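Local coordinates for hemerythrin HHE cation binding domain protein (Mycobacterium kansasii, PDB 6TYJ) that binds metal ions, here zinc, at a histidine- and carboxylate-lined site inside a hemerythrin-like bundle of helices, at residues K24-K29 with H41-E46; L87-R92 with E101-S106. All coordinates share one frame; numbering follows the deposited sequence.

Contact 1 (K24-K29 with H41-E46). With ZN (zinc ion), chain E.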
loop_
_atom_site.group_PDB
_atom_site.type_symbol
_atom_site.label_atom_id
_atom_site.label_comp_id
_atom_site.label_asym_id
_atom_site.label_seq_id
_atom_site.Cartn_x
_atom_site.Cartn_y
_atom_site.Cartn_z
ATOM N N LYS A 24 8.426 -0.478 0.861
ATOM C CA LYS A 24 9.535 0.345 1.329
ATOM C C LYS A 24 10.728 0.203 0.403
ATOM O O LYS A 24 11.431 1.194 0.120
ATOM C CB LYS A 24 9.896 -0.050 2.765
ATOM C CG LYS A 24 11.028 0.770 3.366
ATOM C CD LYS A 24 11.402 0.284 4.762
ATOM C CE LYS A 24 12.638 1.015 5.269
ATOM N NZ LYS A 24 13.177 0.394 6.513
ATOM N N GLY A 25 10.957 -1.007 -0.112
ATOM C CA GLY A 25 12.084 -1.214 -1.009
ATOM C C GLY A 25 11.927 -0.449 -2.308
ATOM O O GLY A 25 12.891 0.156 -2.802
ATOM N N LEU A 26 10.715 -0.460 -2.876
ATOM C CA LEU A 26 10.450 0.346 -4.060
ATOM C C LEU A 26 10.646 1.823 -3.761
ATOM O O LEU A 26 11.207 2.547 -4.582
ATOM C CB LEU A 26 9.036 0.093 -4.578
ATOM C CG LEU A 26 8.934 -1.189 -5.403
ATOM C CD1 LEU A 26 7.450 -1.555 -5.574
ATOM C CD2 LEU A 26 9.601 -1.065 -6.756
ATOM N N GLY A 27 10.177 2.286 -2.596
ATOM C CA GLY A 27 10.370 3.682 -2.221
ATOM C C GLY A 27 11.836 4.070 -2.145
ATOM O O GLY A 27 12.211 5.175 -2.540
ATOM N N ARG A 28 12.682 3.172 -1.625
ATOM C CA ARG A 28 14.119 3.439 -1.570
ATOM C C ARG A 28 14.725 3.467 -2.976
ATOM O O ARG A 28 15.525 4.362 -3.298
ATOM C CB ARG A 28 14.787 2.384 -0.673
ATOM C CG ARG A 28 16.298 2.445 -0.602
ATOM C CD ARG A 28 16.861 1.376 0.344
ATOM N NE ARG A 28 16.547 0.004 -0.065
ATOM C CZ ARG A 28 15.554 -0.739 0.435
ATOM N NH1 ARG A 28 14.747 -0.256 1.379
ATOM N NH2 ARG A 28 15.366 -1.980 -0.005
ATOM N N LYS A 29 14.323 2.532 -3.852
ATOM C CA LYS A 29 14.854 2.532 -5.217
ATOM C C LYS A 29 14.441 3.793 -5.971
ATOM O O LYS A 29 15.247 4.378 -6.713
ATOM C CB LYS A 29 14.392 1.285 -5.980
ATOM C CG LYS A 29 14.954 -0.004 -5.450
ATOM C CD LYS A 29 14.790 -1.118 -6.456
ATOM C CE LYS A 29 15.695 -0.892 -7.655
ATOM N NZ LYS A 29 15.881 -2.152 -8.431
ATOM N N HIS A 41 10.753 6.721 -13.291
ATOM C CA HIS A 41 9.355 6.666 -13.725
ATOM C C HIS A 41 8.808 5.246 -13.699
ATOM O O HIS A 41 7.663 5.030 -13.269
ATOM C CB HIS A 41 9.206 7.251 -15.131
ATOM C CG HIS A 41 9.296 8.753 -15.180
ATOM N ND1 HIS A 41 8.328 9.573 -14.641
ATOM C CD2 HIS A 41 10.228 9.576 -15.717
ATOM C CE1 HIS A 41 8.663 10.838 -14.840
ATOM N NE2 HIS A 41 9.802 10.868 -15.503
ATOM N N ALA A 42 9.585 4.270 -14.185
ATOM C CA ALA A 42 9.107 2.879 -14.149
ATOM C C ALA A 42 8.936 2.409 -12.722
ATOM O O ALA A 42 7.923 1.788 -12.386
ATOM C CB ALA A 42 10.062 1.949 -14.897
ATOM N N LEU A 43 9.897 2.735 -11.851
ATOM C CA LEU A 43 9.793 2.316 -10.462
ATOM C C LEU A 43 8.570 2.927 -9.793
ATOM O O LEU A 43 7.899 2.269 -8.983
ATOM C CB LEU A 43 11.079 2.717 -9.729
ATOM C CG LEU A 43 12.310 1.835 -9.977
ATOM C CD1 LEU A 43 13.501 2.624 -9.394
ATOM C CD2 LEU A 43 12.201 0.442 -9.332
ATOM N N PHE A 44 8.248 4.179 -10.125
ATOM C CA PHE A 44 7.072 4.795 -9.534
ATOM C C PHE A 44 5.793 4.082 -9.978
ATOM O O PHE A 44 4.903 3.860 -9.154
ATOM C CB PHE A 44 7.005 6.274 -9.888
ATOM C CG PHE A 44 5.871 6.984 -9.226
ATOM C CD1 PHE A 44 5.842 7.112 -7.850
ATOM C CD2 PHE A 44 4.838 7.544 -9.983
ATOM C CE1 PHE A 44 4.766 7.762 -7.218
ATOM C CE2 PHE A 44 3.781 8.218 -9.356
ATOM C CZ PHE A 44 3.760 8.329 -7.979
ATOM N N ASP A 45 5.685 3.723 -11.261
ATOM C CA ASP A 45 4.541 2.908 -11.693
ATOM C C ASP A 45 4.474 1.602 -10.916
ATOM O O ASP A 45 3.374 1.119 -10.579
ATOM C CB ASP A 45 4.641 2.594 -13.175
ATOM C CG ASP A 45 4.264 3.757 -14.064
ATOM O OD1 ASP A 45 3.704 4.768 -13.581
ATOM O OD2 ASP A 45 4.526 3.628 -15.275
ATOM N N GLU A 46 5.631 0.959 -10.695
ATOM C CA GLU A 46 5.629 -0.310 -9.957
ATOM C C GLU A 46 5.108 -0.103 -8.550
ATOM O O GLU A 46 4.322 -0.922 -8.041
ATOM C CB GLU A 46 7.044 -0.897 -9.916
ATOM C CG GLU A 46 7.551 -1.331 -11.281
ATOM C CD GLU A 46 9.006 -1.765 -11.254
ATOM O OE1 GLU A 46 9.376 -2.599 -10.400
ATOM O OE2 GLU A 46 9.774 -1.270 -12.096
HETATM ZN ZN ZN E . 12.084 -2.206 -11.625
HETATM O O HOH W 1 14.274 -2.730 -10.579
#
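L43 sends its two methyl groups to two places on helix 12-32. CD1 rests against the carbonyl of K29, 3.6 Å from K29 O, and also touches K29 CB; CD2 meets one methyl of L26, with L26 CD2 and L43 CD2 4.0 Å apart. The two leucine side chains slant across one another. L26 is also forked in its contacts: CD2 lies 4.0 Å from E46 OE1, while CD1 lies against the backbone carbonyl of E46.

Polar groups close the outer margin. The carboxylate of E46 binds a zinc ion through one oxygen, E46 OE2 lying a rather long 2.5 Å from the metal, and the same zinc takes a water at the same distance. That water accepts a hydrogen bond of 2.7 Å from K29 NZ. K29 and E46 are thus bridged by the water and the zinc, their charged atoms not in contact. K29 reaches the water by a kink at chi3 (69°); its side chain crosses that of L43 at about a right angle, CB and the CD-CE end lying against the methyls.

The segments run antiparallel at 162°, their axes 9.4 Å apart, as neighbouring helices of the four-helix hemerythrin bundle. On another side of helix 38-65, F44 packs against L87, L90 and L91 of helix 70-91, while R163 of helix 163-168 touches both F44 and D45.

Contact 2 (L87-R92 with E101-S106)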
loop_
_atom_site.group_PDB
_atom_site.type_symbol
_atom_site.label_atom_id
_atom_site.label_comp_id
_atom_site.label_asym_id
_atom_site.label_seq_id
_atom_site.Cartn_x
_atom_site.Cartn_y
_atom_site.Cartn_z
ATOM N N LEU A 87 -0.777 11.367 -2.262
ATOM C CA LEU A 87 -0.440 10.949 -3.614
ATOM C C LEU A 87 -1.024 11.916 -4.633
ATOM O O LEU A 87 -0.373 12.243 -5.635
ATOM C CB LEU A 87 -0.942 9.519 -3.866
ATOM C CG LEU A 87 -0.718 9.016 -5.300
ATOM C CD1 LEU A 87 0.748 9.013 -5.696
ATOM C CD2 LEU A 87 -1.338 7.615 -5.464
ATOM N N SER A 88 -2.248 12.403 -4.385
ATOM C CA SER A 88 -2.842 13.390 -5.289
ATOM C C SER A 88 -2.002 14.663 -5.361
ATOM O O SER A 88 -1.832 15.248 -6.438
ATOM C CB SER A 88 -4.270 13.717 -4.848
ATOM O OG SER A 88 -5.076 12.562 -4.974
ATOM N N VAL A 89 -1.485 15.120 -4.223
ATOM C CA VAL A 89 -0.620 16.297 -4.241
ATOM C C VAL A 89 0.662 16.004 -5.008
ATOM O O VAL A 89 1.138 16.845 -5.786
ATOM C CB VAL A 89 -0.323 16.771 -2.808
ATOM C CG1 VAL A 89 0.605 17.987 -2.836
ATOM C CG2 VAL A 89 -1.621 17.109 -2.091
ATOM N N LEU A 90 1.243 14.819 -4.793
ATOM C CA LEU A 90 2.495 14.458 -5.460
ATOM C C LEU A 90 2.336 14.502 -6.970
ATOM O O LEU A 90 3.184 15.050 -7.684
ATOM C CB LEU A 90 2.944 13.058 -5.017
ATOM C CG LEU A 90 4.137 12.459 -5.775
ATOM C CD1 LEU A 90 5.373 13.369 -5.618
ATOM C CD2 LEU A 90 4.419 11.084 -5.241
ATOM N N LEU A 91 1.256 13.924 -7.476
ATOM C CA LEU A 91 1.041 13.860 -8.912
ATOM C C LEU A 91 0.798 15.221 -9.541
ATOM O O LEU A 91 0.891 15.334 -10.766
ATOM C CB LEU A 91 -0.130 12.926 -9.213
ATOM C CG LEU A 91 0.078 11.485 -8.745
ATOM C CD1 LEU A 91 -1.165 10.664 -8.950
ATOM C CD2 LEU A 91 1.275 10.869 -9.480
ATOM N N ARG A 92 0.531 16.262 -8.757
ATOM C CA ARG A 92 0.425 17.584 -9.371
ATOM C C ARG A 92 1.775 18.274 -9.574
ATOM O O ARG A 92 1.810 19.369 -10.154
ATOM C CB ARG A 92 -0.510 18.465 -8.546
ATOM C CG ARG A 92 -1.959 17.997 -8.630
ATOM C CD ARG A 92 -2.919 19.058 -8.118
ATOM N NE ARG A 92 -2.936 19.117 -6.660
ATOM C CZ ARG A 92 -3.739 18.379 -5.896
ATOM N NH1 ARG A 92 -3.687 18.492 -4.577
ATOM N NH2 ARG A 92 -4.589 17.519 -6.451
ATOM N N GLU A 101 11.201 16.885 -5.709
ATOM C CA GLU A 101 11.807 16.017 -4.706
ATOM C C GLU A 101 11.253 16.296 -3.310
ATOM O O GLU A 101 11.077 15.358 -2.514
ATOM C CB GLU A 101 13.325 16.167 -4.734
ATOM C CG GLU A 101 14.053 14.992 -4.113
ATOM C CD GLU A 101 15.503 14.899 -4.562
ATOM O OE1 GLU A 101 16.051 13.778 -4.546
ATOM O OE2 GLU A 101 16.087 15.942 -4.928
ATOM N N ASP A 102 10.932 17.558 -3.005
ATOM C CA ASP A 102 10.231 17.854 -1.756
ATOM C C ASP A 102 8.890 17.134 -1.687
ATOM O O ASP A 102 8.527 16.591 -0.640
ATOM C CB ASP A 102 10.015 19.356 -1.607
ATOM C CG ASP A 102 11.198 20.052 -1.022
ATOM O OD1 ASP A 102 12.167 19.367 -0.635
ATOM O OD2 ASP A 102 11.146 21.291 -0.952
ATOM N N GLU A 103 8.132 17.124 -2.793
ATOM C CA GLU A 103 6.846 16.429 -2.783
ATOM C C GLU A 103 7.031 14.925 -2.640
ATOM O O GLU A 103 6.268 14.268 -1.919
ATOM C CB GLU A 103 6.058 16.753 -4.051
ATOM C CG GLU A 103 5.668 18.230 -4.203
ATOM C CD GLU A 103 4.766 18.742 -3.083
ATOM O OE1 GLU A 103 4.136 17.930 -2.366
ATOM O OE2 GLU A 103 4.695 19.973 -2.908
ATOM N N TRP A 104 8.032 14.360 -3.317
ATOM C CA TRP A 104 8.278 12.926 -3.177
ATOM C C TRP A 104 8.596 12.578 -1.727
ATOM O O TRP A 104 8.052 11.616 -1.172
ATOM C CB TRP A 104 9.417 12.480 -4.100
ATOM C CG TRP A 104 9.937 11.128 -3.695
ATOM C CD1 TRP A 104 11.120 10.852 -3.096
ATOM C CD2 TRP A 104 9.229 9.888 -3.781
ATOM N NE1 TRP A 104 11.219 9.500 -2.828
ATOM C CE2 TRP A 104 10.069 8.890 -3.249
ATOM C CE3 TRP A 104 7.977 9.520 -4.290
ATOM C CZ2 TRP A 104 9.701 7.551 -3.190
ATOM C CZ3 TRP A 104 7.600 8.183 -4.225
ATOM C CH2 TRP A 104 8.464 7.217 -3.682
ATOM N N ASN A 105 9.442 13.377 -1.080
ATOM C CA ASN A 105 9.793 13.085 0.310
ATOM C C ASN A 105 8.581 13.194 1.225
ATOM O O ASN A 105 8.425 12.386 2.145
ATOM C CB ASN A 105 10.914 14.014 0.777
ATOM C CG ASN A 105 12.250 13.625 0.197
ATOM O OD1 ASN A 105 12.509 12.444 -0.041
ATOM N ND2 ASN A 105 13.121 14.612 -0.023
ATOM N N SER A 106 7.719 14.189 0.995
ATOM C CA SER A 106 6.505 14.318 1.791
ATOM C C SER A 106 5.610 13.098 1.612
ATOM O O SER A 106 5.021 12.605 2.580
ATOM C CB SER A 106 5.759 15.601 1.414
ATOM O OG SER A 106 6.490 16.753 1.826
#
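L90 reaches from helix 70-91 towards E103 and W104, and its branches divide the work. Its CB points neither at nor away from the opposing helix, but CG stands anti to the backbone N (chi1 172°), which carries the fork across. From there CD1 settles against the backbone where E103 joins W104, 3.7 Å from W104 N and 3.8 Å from E103 CB. The second methyl, CD2, comes to the edge of the indole near the ring plane, with L90 CD2 and W104 CE3 4.0 Å apart; the two side chains lie side by side and point the same way.

A second touch lies beside this one: V89 CG1 meets E103 OE1 at 3.6 Å. The glutamate chain is bent at chi2 (-61°), and its side chain crosses that of V89 at about a right angle; E103 also touches T93 of the connecting loop. W104 is held from across the bundle, its NE1 hydrogen-bonded to S31 OG of helix 12-32, with R40 in a cation-pi contact.

Y100 and F107 of helix 100-121 add to the apolar surroundings of L90. With axes 9.2 Å apart and directions 166° apart, the two segments form the antiparallel helix hairpin of an up-and-down four-helix bundle, as in the hemerythrin fold, close to its connecting turn.

Overall arrangement
Contact 1 and contact 2 illustrate how a helical bundle repeats one antiparallel pairing: first helices 12-32 and 38-65, then helices 70-91 and 100-121. Their centres lie about 14 Å apart, and they touch directly. F44 supplies most of the bridge, its CE2 being 3.7 Å from L91 CD2, while G27 O lies 3.5 Å from W104 CZ2. Contact 1 carries its own peripheral zinc at E46; the side chain of W104 is about 13 Å from that same zinc. The other zinc sites, one formed by H20, H54, E58, H114 and E118 and the others using E58, H80 and H114 or D59 and H80, lie farther along the bundle, L26's side chain being about 10 Å from that of H54.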